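Local coordinates for protein alpha-amylase (Eubacterium rectale DSM 17629, PDB 6AZ5) that probably binds starch-type alpha-glucans as a family CBM41 carbohydrate-binding module of the surface-anchored amylase of a human gut bacterium, at residues Thr6-Asn11 / Gly40-Ala45; Thr18-Val23 / Thr50-Thr55; Trp26-Gly31 / Thr85-Phe90; Val99-Asp104 / His110-Ile115. All coordinates share one frame; numbering follows the deposited sequence.

In the fold
The four contacts lie in one all-beta module whose strands form one connected mixed sheet, consistent with the beta-sandwich of CBM41 modules. Contacts 1 and 2 are neighbours, centres about 8 Å apart, joined by pairing of strands 35-44 and 49-58. Contact 4 has its centre about 9 Å from that of contact 1, where strand 99-103 runs parallel to strand 3-10, and a D44-K112 salt bridge links the two. Contact 3, its centre about 18 Å from those of contacts 1 and 2, is across the chain's centre from both, and F90 packing on L100 ties it to contact 4. Contacts 1 to 3 interleave along the sequence; contact 4 follows, with segment 110-115 against the chain's last strand, 99-103.

Contact 1 of 4, residues Thr6-Asn11 / Gly40-Ala45; sequences TIYYYN and GTYYDA
An offset aromatic stack on the surface of the sheet joins Y8 and Y42, whose strands, 3-10 and 35-44, are not direct neighbours: strand 49-58 pairs with both. The two tyrosine rings therefore reach over the intervening strand to meet. Their planes are only 10° from parallel and their centroids lie 4.5 Å apart, with Y8 CE2 and Y42 CD2 closest at 3.5 Å. Y42 also brings its CB over the face of the Y8 ring, 4.0 Å from the centroid, adding a CH-pi contact to the stack. The approach depends on different first torsions: Y8 has CG beside the backbone N and anti to the carbonyl carbon (chi1 -59°), whereas Y42 has CG anti to its backbone N (chi1 164°), which brings the two rings face to face above strand 49-58. Tyrosine suits both places because its length spans the middle strand and its flat face offers a stacking surface, while its hydroxyl tolerates water at a partly exposed site. K53 of the middle strand touches Y8, and Y101 meets the Y8 ring at a steep angle, extending the aromatic cluster. No hydrogen bond links the two segments, so the contact rests on dispersion and ring-ring electrostatics, the offset favouring near-parallel stacking.

Contact 2 of 4, residues Thr18-Val23 / Thr50-Thr55; sequences TDMGKV and TWFKQT
F52 fills the meeting place of the 18-23 loop and strand 49-58, with M20 and V23 as its main partners. V23 comes over one face of the phenyl ring with its CB, and its CG2 reaches CZ of F52 at 3.7 Å; the two side chains cross at about a right angle. M20 arrives differently. Bends at chi2 and chi3 (66° and 55°) fold the thioether back, bringing CE of M20 to 3.6 Å from CD2 of F52. The sulfur lies at the ring edge, SD of M20 being 5.4 Å from the centroid of F52, a Met-aromatic contact. This loop connects strands 3-10 and 24-29 of the beta fold, and F52 gives the loop an apolar group to pack round. A flexible methionine can bring its methyl obliquely to the ring while its sulfur stays at the edge, and compact, branched V23 suits the buried place over the face. D19 adds its CB near CZ of F52; its carboxylate turns to the backbone N of S15, and its carbonyl O accepts the hydrogen bond from K22 N, 3.0 Å long, that helps shape the turn.

Contact 3 of 4, residues Trp26-Gly31 / Thr85-Phe90; sequences WMWNAG and TADRSF
W28 and D87 meet where strand 24-29 passes the segment leading into strand 88-91. OD2 of D87 lies 3.6 Å from CZ2 of W28, approaching the benzo part of the indole obliquely, with the ring and carboxylate planes 54° apart; the broad indole suits this place because it reaches over from its strand to the carboxylate. Further along, CE of M27 comes to the edge of the F90 ring, 4.3 Å from CE1. Chi2 of -180° extends M27 as far as SD, and the bend at chi3 (78°) then turns CE toward F90, a task for a long, unbranched apolar chain. The separation arises because strand 66-72 lies between the two and pairs with both: W28 bonds through its backbone to G68, and F90 to V67. From this middle strand K70 forms a salt bridge with OD1 of D87. F90 also packs on L100. No hydrogen bond crosses between the segments; the contact combines a single apolar approach at its buried end with a carboxylate set obliquely against the indole's benzo ring, its charge probably offset largely by the lysine.

Contact 4 of 4, residues Val99-Asp104 / His110-Ile115; sequences VLYYVD and HEKPVI
After a loop, the C-terminal segment of the module runs beside strand 99-103 in roughly the same direction, as irregular chain, and Y101 is the residue it chiefly drapes over. K112 sits on the tyrosine: its CA lies 3.5 Å from the ring centroid of Y101, 12° off the normal, a CH-pi contact, and its CB touches CZ from the same face. The extended K112 chain then runs on past Y101 to the carboxylates of D44 and E46, where NZ forms salt bridges. P113 follows, with CD 3.5 Å from CB of Y101 and CG 4.0 Å from CG2 of V103; its restricted phi suits the extended course of the chain here. I115 brings CD1 to the same V103 methyl. At the other end H110 and L100 lie side by side, and CD1 of L100 stands almost exactly over the imidazole centre of H110, 3.7 Å away and 4° off the normal. With CG beside the backbone N (chi1 -76°), H110 swings its ring back to the strand, where E98 takes a hydrogen bond from NE2. The backbone contributes a CA-H...O contact from H110 CA to V99 O at 3.6 Å. No conventional hydrogen bond joins the two segments, so apolar and CH-pi contacts hold their interface, while the polar ends of K112 and H110 are secured outside it, by D44 and E46 and by E98.

Contact 1 of 4, residues Thr6-Asn11 / Gly40-Ala45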
loop_
_atom_site.group_PDB
_atom_site.type_symbol
_atom_site.label_atom_id
_atom_site.label_comp_id
_atom_site.label_asym_id
_atom_site.label_seq_id
_atom_site.Cartn_x
_atom_site.Cartn_y
_atom_site.Cartn_z
ATOM N N THR A 6 -5.262 7.026 -0.616
ATOM C CA THR A 6 -3.850 6.958 -0.292
ATOM C C THR A 6 -3.583 5.654 0.442
ATOM O O THR A 6 -4.404 5.208 1.243
ATOM C CB THR A 6 -3.417 8.154 0.579
ATOM O OG1 THR A 6 -3.707 9.375 -0.111
ATOM C CG2 THR A 6 -1.936 8.095 0.886
ATOM N N ILE A 7 -2.450 5.026 0.163
ATOM C CA ILE A 7 -2.069 3.856 0.933
ATOM C C ILE A 7 -0.632 3.978 1.433
ATOM O O ILE A 7 0.305 4.205 0.661
ATOM C CB ILE A 7 -2.276 2.547 0.121
ATOM C CG1 ILE A 7 -1.671 1.358 0.860
ATOM C CG2 ILE A 7 -1.694 2.662 -1.273
ATOM C CD1 ILE A 7 -2.250 0.031 0.408
ATOM N N TYR A 8 -0.488 3.866 2.751
ATOM C CA TYR A 8 0.808 3.872 3.416
ATOM C C TYR A 8 1.286 2.448 3.651
ATOM O O TYR A 8 0.482 1.569 3.961
ATOM C CB TYR A 8 0.739 4.593 4.761
ATOM C CG TYR A 8 0.294 6.036 4.715
ATOM C CD1 TYR A 8 0.616 6.858 3.649
ATOM C CD2 TYR A 8 -0.444 6.578 5.759
ATOM C CE1 TYR A 8 0.213 8.185 3.624
ATOM C CE2 TYR A 8 -0.855 7.897 5.741
ATOM C CZ TYR A 8 -0.528 8.694 4.669
ATOM O OH TYR A 8 -0.937 10.007 4.650
ATOM N N TYR A 9 2.595 2.229 3.526
ATOM C CA TYR A 9 3.177 0.909 3.772
ATOM C C TYR A 9 4.409 0.978 4.665
ATOM O O TYR A 9 5.304 1.799 4.459
ATOM C CB TYR A 9 3.535 0.227 2.450
ATOM C CG TYR A 9 4.343 -1.044 2.595
ATOM C CD1 TYR A 9 3.763 -2.212 3.079
ATOM C CD2 TYR A 9 5.687 -1.083 2.232
ATOM C CE1 TYR A 9 4.500 -3.381 3.210
ATOM C CE2 TYR A 9 6.431 -2.248 2.353
ATOM C CZ TYR A 9 5.833 -3.394 2.845
ATOM O OH TYR A 9 6.569 -4.552 2.969
ATOM N N TYR A 10 4.452 0.113 5.668
ATOM C CA TYR A 10 5.602 0.081 6.554
ATOM C C TYR A 10 6.230 -1.303 6.593
ATOM O O TYR A 10 5.538 -2.319 6.695
ATOM C CB TYR A 10 5.219 0.515 7.972
ATOM C CG TYR A 10 6.363 0.404 8.953
ATOM C CD1 TYR A 10 7.315 1.409 9.055
ATOM C CD2 TYR A 10 6.496 -0.713 9.773
ATOM C CE1 TYR A 10 8.370 1.306 9.948
ATOM C CE2 TYR A 10 7.548 -0.823 10.670
ATOM C CZ TYR A 10 8.479 0.187 10.752
ATOM O OH TYR A 10 9.524 0.083 11.642
ATOM N N ASN A 11 7.556 -1.317 6.504
ATOM C CA ASN A 11 8.355 -2.524 6.651
ATOM C C ASN A 11 9.668 -2.133 7.313
ATOM O O ASN A 11 10.457 -1.379 6.743
ATOM C CB ASN A 11 8.599 -3.200 5.298
ATOM C CG ASN A 11 9.261 -4.563 5.430
ATOM O OD1 ASN A 11 10.082 -4.787 6.319
ATOM N ND2 ASN A 11 8.905 -5.479 4.543
ATOM N N GLY A 40 6.450 8.317 -2.650
ATOM C CA GLY A 40 6.510 9.330 -1.613
ATOM C C GLY A 40 6.656 8.730 -0.231
ATOM O O GLY A 40 6.684 7.512 -0.074
ATOM N N THR A 41 6.770 9.588 0.778
ATOM C CA THR A 41 6.829 9.122 2.159
ATOM C C THR A 41 5.857 9.891 3.038
ATOM O O THR A 41 5.435 10.998 2.701
ATOM C CB THR A 41 8.241 9.267 2.777
ATOM O OG1 THR A 41 8.531 10.654 2.982
ATOM C CG2 THR A 41 9.299 8.649 1.879
ATOM N N TYR A 42 5.516 9.293 4.171
ATOM C CA TYR A 42 4.746 9.971 5.202
ATOM C C TYR A 42 5.404 9.759 6.554
ATOM O O TYR A 42 5.563 8.620 6.995
ATOM C CB TYR A 42 3.307 9.462 5.229
ATOM C CG TYR A 42 2.544 9.808 6.488
ATOM C CD1 TYR A 42 2.210 11.123 6.782
ATOM C CD2 TYR A 42 2.136 8.817 7.371
ATOM C CE1 TYR A 42 1.501 11.442 7.923
ATOM C CE2 TYR A 42 1.426 9.128 8.517
ATOM C CZ TYR A 42 1.110 10.440 8.787
ATOM O OH TYR A 42 0.404 10.755 9.927
ATOM N N TYR A 43 5.794 10.842 7.218
ATOM C CA TYR A 43 6.380 10.693 8.541
ATOM C C TYR A 43 5.306 10.588 9.611
ATOM O O TYR A 43 4.516 11.510 9.818
ATOM C CB TYR A 43 7.318 11.840 8.881
ATOM C CG TYR A 43 7.983 11.624 10.218
ATOM C CD1 TYR A 43 8.864 10.569 10.406
ATOM C CD2 TYR A 43 7.707 12.451 11.301
ATOM C CE1 TYR A 43 9.464 10.350 11.627
ATOM C CE2 TYR A 43 8.309 12.243 12.530
ATOM C CZ TYR A 43 9.186 11.189 12.685
ATOM O OH TYR A 43 9.791 10.961 13.901
ATOM N N ASP A 44 5.297 9.446 10.287
ATOM C CA ASP A 44 4.361 9.154 11.359
ATOM C C ASP A 44 4.924 9.651 12.685
ATOM O O ASP A 44 5.632 8.923 13.371
ATOM C CB ASP A 44 4.100 7.648 11.404
ATOM C CG ASP A 44 3.068 7.247 12.435
ATOM O OD1 ASP A 44 2.721 8.062 13.316
ATOM O OD2 ASP A 44 2.608 6.087 12.360
ATOM N N ALA A 45 4.592 10.882 13.050
ATOM C CA ALA A 45 5.133 11.486 14.262
ATOM C C ALA A 45 4.667 10.778 15.538
ATOM O O ALA A 45 5.316 10.888 16.578
ATOM C CB ALA A 45 4.767 12.958 14.316
#

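Contact 2 of 4, residues Thr18-Val23 / Thr50-Thr55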
loop_
_atom_site.group_PDB
_atom_site.type_symbol
_atom_site.label_atom_id
_atom_site.label_comp_id
_atom_site.label_asym_id
_atom_site.label_seq_id
_atom_site.Cartn_x
_atom_site.Cartn_y
_atom_site.Cartn_z
ATOM N N THR A 18 16.657 4.426 0.664
ATOM C CA THR A 18 17.343 3.661 -0.374
ATOM C C THR A 18 16.413 2.876 -1.301
ATOM O O THR A 18 16.672 2.775 -2.498
ATOM C CB THR A 18 18.363 2.672 0.238
ATOM O OG1 THR A 18 18.809 1.759 -0.774
ATOM C CG2 THR A 18 17.741 1.877 1.359
ATOM N N ASP A 19 15.332 2.323 -0.762
ATOM C CA ASP A 19 14.505 1.414 -1.546
ATOM C C ASP A 19 13.395 2.111 -2.337
ATOM O O ASP A 19 12.539 1.444 -2.918
ATOM C CB ASP A 19 13.889 0.349 -0.635
ATOM C CG ASP A 19 14.937 -0.449 0.122
ATOM O OD1 ASP A 19 15.600 -1.306 -0.505
ATOM O OD2 ASP A 19 15.095 -0.220 1.345
ATOM N N MET A 20 13.405 3.441 -2.358
ATOM C CA MET A 20 12.360 4.196 -3.044
ATOM C C MET A 20 12.455 3.993 -4.547
ATOM O O MET A 20 13.480 4.299 -5.152
ATOM C CB MET A 20 12.452 5.684 -2.712
ATOM C CG MET A 20 11.275 6.509 -3.218
ATOM S SD MET A 20 9.735 6.072 -2.384
ATOM C CE MET A 20 10.213 6.290 -0.674
ATOM N N GLY A 21 11.384 3.478 -5.143
ATOM C CA GLY A 21 11.374 3.164 -6.562
ATOM C C GLY A 21 11.424 1.670 -6.815
ATOM O O GLY A 21 11.090 1.195 -7.906
ATOM N N LYS A 22 11.830 0.922 -5.793
ATOM C CA LYS A 22 11.925 -0.527 -5.903
ATOM C C LYS A 22 10.787 -1.228 -5.158
ATOM O O LYS A 22 10.436 -2.361 -5.474
ATOM C CB LYS A 22 13.286 -1.002 -5.382
ATOM C CG LYS A 22 14.449 -0.190 -5.941
ATOM C CD LYS A 22 15.807 -0.801 -5.628
ATOM C CE LYS A 22 16.921 0.077 -6.183
ATOM N NZ LYS A 22 18.248 -0.589 -6.143
ATOM N N VAL A 23 10.213 -0.555 -4.166
ATOM C CA VAL A 23 9.092 -1.124 -3.414
ATOM C C VAL A 23 7.780 -0.823 -4.129
ATOM O O VAL A 23 7.503 0.336 -4.453
ATOM C CB VAL A 23 9.022 -0.563 -1.980
ATOM C CG1 VAL A 23 7.967 -1.297 -1.168
ATOM C CG2 VAL A 23 10.376 -0.650 -1.304
ATOM N N THR A 50 8.635 6.080 9.491
ATOM C CA THR A 50 8.327 6.621 8.168
ATOM C C THR A 50 7.661 5.574 7.273
ATOM O O THR A 50 8.124 4.437 7.177
ATOM C CB THR A 50 9.594 7.162 7.477
ATOM O OG1 THR A 50 10.166 8.195 8.287
ATOM C CG2 THR A 50 9.261 7.734 6.108
ATOM N N TRP A 51 6.565 5.963 6.631
ATOM C CA TRP A 51 5.844 5.071 5.728
ATOM C C TRP A 51 6.169 5.374 4.269
ATOM O O TRP A 51 6.442 6.519 3.921
ATOM C CB TRP A 51 4.329 5.198 5.923
ATOM C CG TRP A 51 3.811 4.918 7.300
ATOM C CD1 TRP A 51 3.949 5.706 8.410
ATOM C CD2 TRP A 51 3.019 3.796 7.700
ATOM N NE1 TRP A 51 3.313 5.125 9.484
ATOM C CE2 TRP A 51 2.733 3.952 9.072
ATOM C CE3 TRP A 51 2.535 2.665 7.037
ATOM C CZ2 TRP A 51 1.984 3.026 9.786
ATOM C CZ3 TRP A 51 1.790 1.746 7.747
ATOM C CH2 TRP A 51 1.522 1.930 9.107
ATOM N N PHE A 52 6.131 4.348 3.419
ATOM C CA PHE A 52 6.028 4.567 1.976
ATOM C C PHE A 52 4.616 5.069 1.684
ATOM O O PHE A 52 3.664 4.624 2.316
ATOM C CB PHE A 52 6.288 3.279 1.178
ATOM C CG PHE A 52 7.698 2.765 1.275
ATOM C CD1 PHE A 52 8.054 1.870 2.272
ATOM C CD2 PHE A 52 8.661 3.162 0.359
ATOM C CE1 PHE A 52 9.346 1.390 2.359
ATOM C CE2 PHE A 52 9.955 2.690 0.442
ATOM C CZ PHE A 52 10.299 1.801 1.444
ATOM N N LYS A 53 4.459 5.979 0.731
ATOM C CA LYS A 53 3.109 6.381 0.364
ATOM C C LYS A 53 2.920 6.425 -1.142
ATOM O O LYS A 53 3.877 6.592 -1.900
ATOM C CB LYS A 53 2.761 7.743 0.980
ATOM C CG LYS A 53 3.044 8.930 0.089
ATOM C CD LYS A 53 2.716 10.246 0.779
ATOM C CE LYS A 53 3.200 11.431 -0.055
ATOM N NZ LYS A 53 3.197 12.690 0.733
ATOM N N GLN A 54 1.673 6.249 -1.563
ATOM C CA GLN A 54 1.276 6.495 -2.940
ATOM C C GLN A 54 -0.233 6.691 -2.993
ATOM O O GLN A 54 -0.948 6.304 -2.068
ATOM C CB GLN A 54 1.697 5.347 -3.850
ATOM C CG GLN A 54 1.020 4.025 -3.547
ATOM C CD GLN A 54 1.377 2.955 -4.562
ATOM O OE1 GLN A 54 1.197 3.138 -5.766
ATOM N NE2 GLN A 54 1.907 1.839 -4.081
ATOM N N THR A 55 -0.715 7.309 -4.062
ATOM C CA THR A 55 -2.149 7.435 -4.259
ATOM C C THR A 55 -2.581 6.525 -5.398
ATOM O O THR A 55 -1.821 6.266 -6.327
ATOM C CB THR A 55 -2.565 8.876 -4.571
ATOM O OG1 THR A 55 -1.874 9.320 -5.742
ATOM C CG2 THR A 55 -2.228 9.796 -3.408
#

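Contact 3 of 4, residues Trp26-Gly31 / Thr85-Phe90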
loop_
_atom_site.group_PDB
_atom_site.type_symbol
_atom_site.label_atom_id
_atom_site.label_comp_id
_atom_site.label_asym_id
_atom_site.label_seq_id
_atom_site.Cartn_x
_atom_site.Cartn_y
_atom_site.Cartn_z
ATOM N N TRP A 26 1.668 -5.314 -5.670
ATOM C CA TRP A 26 1.029 -6.079 -6.726
ATOM C C TRP A 26 -0.453 -6.180 -6.396
ATOM O O TRP A 26 -0.826 -6.754 -5.377
ATOM C CB TRP A 26 1.652 -7.465 -6.858
ATOM C CG TRP A 26 1.242 -8.167 -8.101
ATOM C CD1 TRP A 26 0.241 -9.082 -8.235
ATOM C CD2 TRP A 26 1.816 -8.003 -9.401
ATOM N NE1 TRP A 26 0.162 -9.506 -9.539
ATOM C CE2 TRP A 26 1.122 -8.857 -10.275
ATOM C CE3 TRP A 26 2.858 -7.217 -9.912
ATOM C CZ2 TRP A 26 1.427 -8.948 -11.632
ATOM C CZ3 TRP A 26 3.164 -7.312 -11.254
ATOM C CH2 TRP A 26 2.450 -8.170 -12.099
ATOM N N MET A 27 -1.303 -5.612 -7.242
ATOM C CA MET A 27 -2.717 -5.524 -6.903
ATOM C C MET A 27 -3.604 -6.145 -7.966
ATOM O O MET A 27 -3.235 -6.194 -9.142
ATOM C CB MET A 27 -3.107 -4.062 -6.672
ATOM C CG MET A 27 -2.149 -3.310 -5.772
ATOM S SD MET A 27 -2.635 -1.588 -5.514
ATOM C CE MET A 27 -3.951 -1.785 -4.313
ATOM N N TRP A 28 -4.766 -6.636 -7.541
ATOM C CA TRP A 28 -5.744 -7.215 -8.457
ATOM C C TRP A 28 -7.181 -6.998 -7.966
ATOM O O TRP A 28 -7.397 -6.629 -6.813
ATOM C CB TRP A 28 -5.469 -8.704 -8.663
ATOM C CG TRP A 28 -5.594 -9.552 -7.429
ATOM C CD1 TRP A 28 -6.678 -10.283 -7.055
ATOM C CD2 TRP A 28 -4.593 -9.780 -6.422
ATOM N NE1 TRP A 28 -6.424 -10.943 -5.881
ATOM C CE2 TRP A 28 -5.152 -10.655 -5.473
ATOM C CE3 TRP A 28 -3.286 -9.324 -6.235
ATOM C CZ2 TRP A 28 -4.451 -11.079 -4.344
ATOM C CZ3 TRP A 28 -2.589 -9.752 -5.119
ATOM C CH2 TRP A 28 -3.174 -10.617 -4.184
ATOM N N ASN A 29 -8.143 -7.216 -8.861
ATOM C CA ASN A 29 -9.566 -6.902 -8.647
ATOM C C ASN A 29 -9.863 -5.412 -8.509
ATOM O O ASN A 29 -8.959 -4.598 -8.335
ATOM C CB ASN A 29 -10.121 -7.636 -7.421
ATOM C CG ASN A 29 -9.993 -9.136 -7.540
ATOM O OD1 ASN A 29 -9.569 -9.805 -6.599
ATOM N ND2 ASN A 29 -10.340 -9.675 -8.709
ATOM N N ALA A 30 -11.149 -5.078 -8.609
ATOM C CA ALA A 30 -11.645 -3.705 -8.532
ATOM C C ALA A 30 -11.015 -2.817 -9.599
ATOM O O ALA A 30 -10.795 -1.626 -9.376
ATOM C CB ALA A 30 -11.405 -3.121 -7.137
ATOM N N GLY A 31 -10.737 -3.403 -10.760
ATOM C CA GLY A 31 -10.170 -2.671 -11.876
ATOM C C GLY A 31 -8.656 -2.579 -11.822
ATOM O O GLY A 31 -8.007 -2.215 -12.804
ATOM N N THR A 85 4.494 -11.615 3.279
ATOM C CA THR A 85 4.356 -13.007 3.720
ATOM C C THR A 85 3.049 -13.722 3.329
ATOM O O THR A 85 2.940 -14.928 3.544
ATOM C CB THR A 85 4.529 -13.130 5.265
ATOM O OG1 THR A 85 3.555 -12.317 5.932
ATOM C CG2 THR A 85 5.920 -12.697 5.674
ATOM N N ALA A 86 2.086 -13.007 2.741
ATOM C CA ALA A 86 0.829 -13.627 2.274
ATOM C C ALA A 86 -0.064 -12.693 1.445
ATOM O O ALA A 86 0.180 -11.489 1.384
ATOM C CB ALA A 86 0.019 -14.162 3.457
ATOM N N ASP A 87 -1.090 -13.265 0.808
ATOM C CA ASP A 87 -2.156 -12.500 0.154
ATOM C C ASP A 87 -2.852 -11.571 1.141
ATOM O O ASP A 87 -3.303 -12.013 2.200
ATOM C CB ASP A 87 -3.216 -13.430 -0.453
ATOM C CG ASP A 87 -2.875 -13.895 -1.857
ATOM O OD1 ASP A 87 -1.673 -13.951 -2.193
ATOM O OD2 ASP A 87 -3.821 -14.210 -2.624
ATOM N N ARG A 88 -2.977 -10.299 0.786
ATOM C CA ARG A 88 -3.707 -9.364 1.630
ATOM C C ARG A 88 -4.946 -8.845 0.917
ATOM O O ARG A 88 -5.165 -9.136 -0.260
ATOM C CB ARG A 88 -2.817 -8.193 2.048
ATOM C CG ARG A 88 -1.484 -8.596 2.633
ATOM C CD ARG A 88 -1.633 -9.622 3.748
ATOM N NE ARG A 88 -0.336 -9.941 4.344
ATOM C CZ ARG A 88 -0.129 -10.910 5.232
ATOM N NH1 ARG A 88 -1.137 -11.672 5.643
ATOM N NH2 ARG A 88 1.091 -11.115 5.711
ATOM N N SER A 89 -5.763 -8.081 1.634
ATOM C CA SER A 89 -6.945 -7.478 1.032
ATOM C C SER A 89 -7.531 -6.370 1.895
ATOM O O SER A 89 -7.287 -6.305 3.102
ATOM C CB SER A 89 -8.021 -8.535 0.766
ATOM O OG SER A 89 -8.554 -9.032 1.977
ATOM N N PHE A 90 -8.307 -5.504 1.256
ATOM C CA PHE A 90 -9.091 -4.491 1.950
ATOM C C PHE A 90 -10.254 -4.089 1.070
ATOM O O PHE A 90 -10.340 -4.494 -0.088
ATOM C CB PHE A 90 -8.248 -3.264 2.319
ATOM C CG PHE A 90 -7.764 -2.463 1.136
ATOM C CD1 PHE A 90 -6.576 -2.789 0.500
ATOM C CD2 PHE A 90 -8.475 -1.360 0.686
ATOM C CE1 PHE A 90 -6.115 -2.045 -0.583
ATOM C CE2 PHE A 90 -8.023 -0.608 -0.399
ATOM C CZ PHE A 90 -6.839 -0.955 -1.035
#

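Contact 4 of 4, residues Val99-Asp104 / His110-Ile115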
loop_
_atom_site.group_PDB
_atom_site.type_symbol
_atom_site.label_atom_id
_atom_site.label_comp_id
_atom_site.label_asym_id
_atom_site.label_seq_id
_atom_site.Cartn_x
_atom_site.Cartn_y
_atom_site.Cartn_z
ATOM N N VAL A 99 -7.625 6.672 3.546
ATOM C CA VAL A 99 -6.251 6.281 3.787
ATOM C C VAL A 99 -6.205 4.834 4.254
ATOM O O VAL A 99 -6.960 4.441 5.140
ATOM C CB VAL A 99 -5.591 7.194 4.831
ATOM C CG1 VAL A 99 -4.228 6.661 5.228
ATOM C CG2 VAL A 99 -5.473 8.601 4.276
ATOM N N LEU A 100 -5.338 4.038 3.635
ATOM C CA LEU A 100 -5.097 2.674 4.092
ATOM C C LEU A 100 -3.722 2.558 4.751
ATOM O O LEU A 100 -2.734 3.120 4.269
ATOM C CB LEU A 100 -5.224 1.683 2.937
ATOM C CG LEU A 100 -6.635 1.170 2.610
ATOM C CD1 LEU A 100 -7.304 0.586 3.839
ATOM C CD2 LEU A 100 -7.513 2.254 1.985
ATOM N N TYR A 101 -3.679 1.846 5.873
ATOM C CA TYR A 101 -2.430 1.578 6.569
ATOM C C TYR A 101 -2.048 0.116 6.415
ATOM O O TYR A 101 -2.687 -0.777 6.970
ATOM C CB TYR A 101 -2.536 1.939 8.043
ATOM C CG TYR A 101 -2.777 3.405 8.280
ATOM C CD1 TYR A 101 -1.717 4.292 8.417
ATOM C CD2 TYR A 101 -4.065 3.906 8.353
ATOM C CE1 TYR A 101 -1.942 5.639 8.629
ATOM C CE2 TYR A 101 -4.297 5.243 8.565
ATOM C CZ TYR A 101 -3.238 6.107 8.701
ATOM O OH TYR A 101 -3.485 7.441 8.910
ATOM N N TYR A 102 -1.001 -0.112 5.639
ATOM C CA TYR A 102 -0.554 -1.451 5.336
ATOM C C TYR A 102 0.762 -1.703 6.056
ATOM O O TYR A 102 1.819 -1.234 5.639
ATOM C CB TYR A 102 -0.436 -1.629 3.817
ATOM C CG TYR A 102 0.060 -2.972 3.330
ATOM C CD1 TYR A 102 0.086 -4.083 4.164
ATOM C CD2 TYR A 102 0.437 -3.145 2.000
ATOM C CE1 TYR A 102 0.527 -5.311 3.706
ATOM C CE2 TYR A 102 0.870 -4.372 1.528
ATOM C CZ TYR A 102 0.912 -5.453 2.387
ATOM O OH TYR A 102 1.338 -6.679 1.932
ATOM N N VAL A 103 0.671 -2.431 7.163
ATOM C CA VAL A 103 1.851 -2.941 7.841
ATOM C C VAL A 103 2.184 -4.294 7.236
ATOM O O VAL A 103 1.327 -5.174 7.171
ATOM C CB VAL A 103 1.643 -3.073 9.362
ATOM C CG1 VAL A 103 2.705 -3.980 9.970
ATOM C CG2 VAL A 103 1.664 -1.700 10.020
ATOM N N ASP A 104 3.418 -4.435 6.757
ATOM C CA ASP A 104 3.896 -5.699 6.223
ATOM C C ASP A 104 3.621 -6.798 7.243
ATOM O O ASP A 104 4.037 -6.690 8.397
ATOM C CB ASP A 104 5.390 -5.617 5.897
ATOM C CG ASP A 104 5.880 -6.818 5.122
ATOM O OD1 ASP A 104 5.736 -6.816 3.883
ATOM O OD2 ASP A 104 6.394 -7.769 5.748
ATOM N N HIS A 110 -8.092 0.756 7.562
ATOM C CA HIS A 110 -8.440 2.165 7.428
ATOM C C HIS A 110 -8.021 3.010 8.621
ATOM O O HIS A 110 -7.960 4.235 8.520
ATOM C CB HIS A 110 -9.940 2.318 7.200
ATOM C CG HIS A 110 -10.372 1.980 5.809
ATOM N ND1 HIS A 110 -10.886 0.744 5.472
ATOM C CD2 HIS A 110 -10.350 2.705 4.672
ATOM C CE1 HIS A 110 -11.172 0.730 4.184
ATOM N NE2 HIS A 110 -10.857 1.909 3.670
ATOM N N GLU A 111 -7.729 2.373 9.747
ATOM C CA GLU A 111 -7.286 3.138 10.903
ATOM C C GLU A 111 -5.818 2.893 11.217
ATOM O O GLU A 111 -5.322 1.769 11.128
ATOM C CB GLU A 111 -8.136 2.830 12.128
ATOM C CG GLU A 111 -8.172 3.990 13.114
ATOM C CD GLU A 111 -9.437 4.011 13.950
ATOM O OE1 GLU A 111 -10.528 3.747 13.397
ATOM O OE2 GLU A 111 -9.336 4.292 15.162
ATOM N N LYS A 112 -5.138 3.971 11.586
ATOM C CA LYS A 112 -3.709 3.960 11.857
ATOM C C LYS A 112 -3.357 3.079 13.049
ATOM O O LYS A 112 -3.843 3.307 14.156
ATOM C CB LYS A 112 -3.235 5.391 12.091
ATOM C CG LYS A 112 -1.799 5.537 12.504
ATOM C CD LYS A 112 -1.459 7.009 12.563
ATOM C CE LYS A 112 -0.247 7.258 13.418
ATOM N NZ LYS A 112 0.218 8.668 13.288
ATOM N N PRO A 113 -2.510 2.065 12.820
ATOM C CA PRO A 113 -2.076 1.129 13.861
ATOM C C PRO A 113 -0.925 1.651 14.710
ATOM O O PRO A 113 -0.331 2.682 14.394
ATOM C CB PRO A 113 -1.636 -0.099 13.061
ATOM C CG PRO A 113 -1.174 0.453 11.774
ATOM C CD PRO A 113 -2.042 1.654 11.487
ATOM N N VAL A 114 -0.630 0.926 15.784
ATOM C CA VAL A 114 0.467 1.250 16.681
ATOM C C VAL A 114 1.707 0.463 16.271
ATOM O O VAL A 114 1.662 -0.763 16.155
ATOM C CB VAL A 114 0.121 0.925 18.160
ATOM C CG1 VAL A 114 1.233 1.375 19.075
ATOM C CG2 VAL A 114 -1.196 1.578 18.579
ATOM N N ILE A 115 2.808 1.172 16.048
ATOM C CA ILE A 115 4.089 0.547 15.739
ATOM C C ILE A 115 5.111 0.953 16.796
ATOM O O ILE A 115 5.124 2.098 17.245
ATOM C CB ILE A 115 4.587 0.949 14.325
ATOM C CG1 ILE A 115 3.633 0.407 13.263
ATOM C CG2 ILE A 115 6.008 0.445 14.059
ATOM C CD1 ILE A 115 3.852 1.001 11.913
#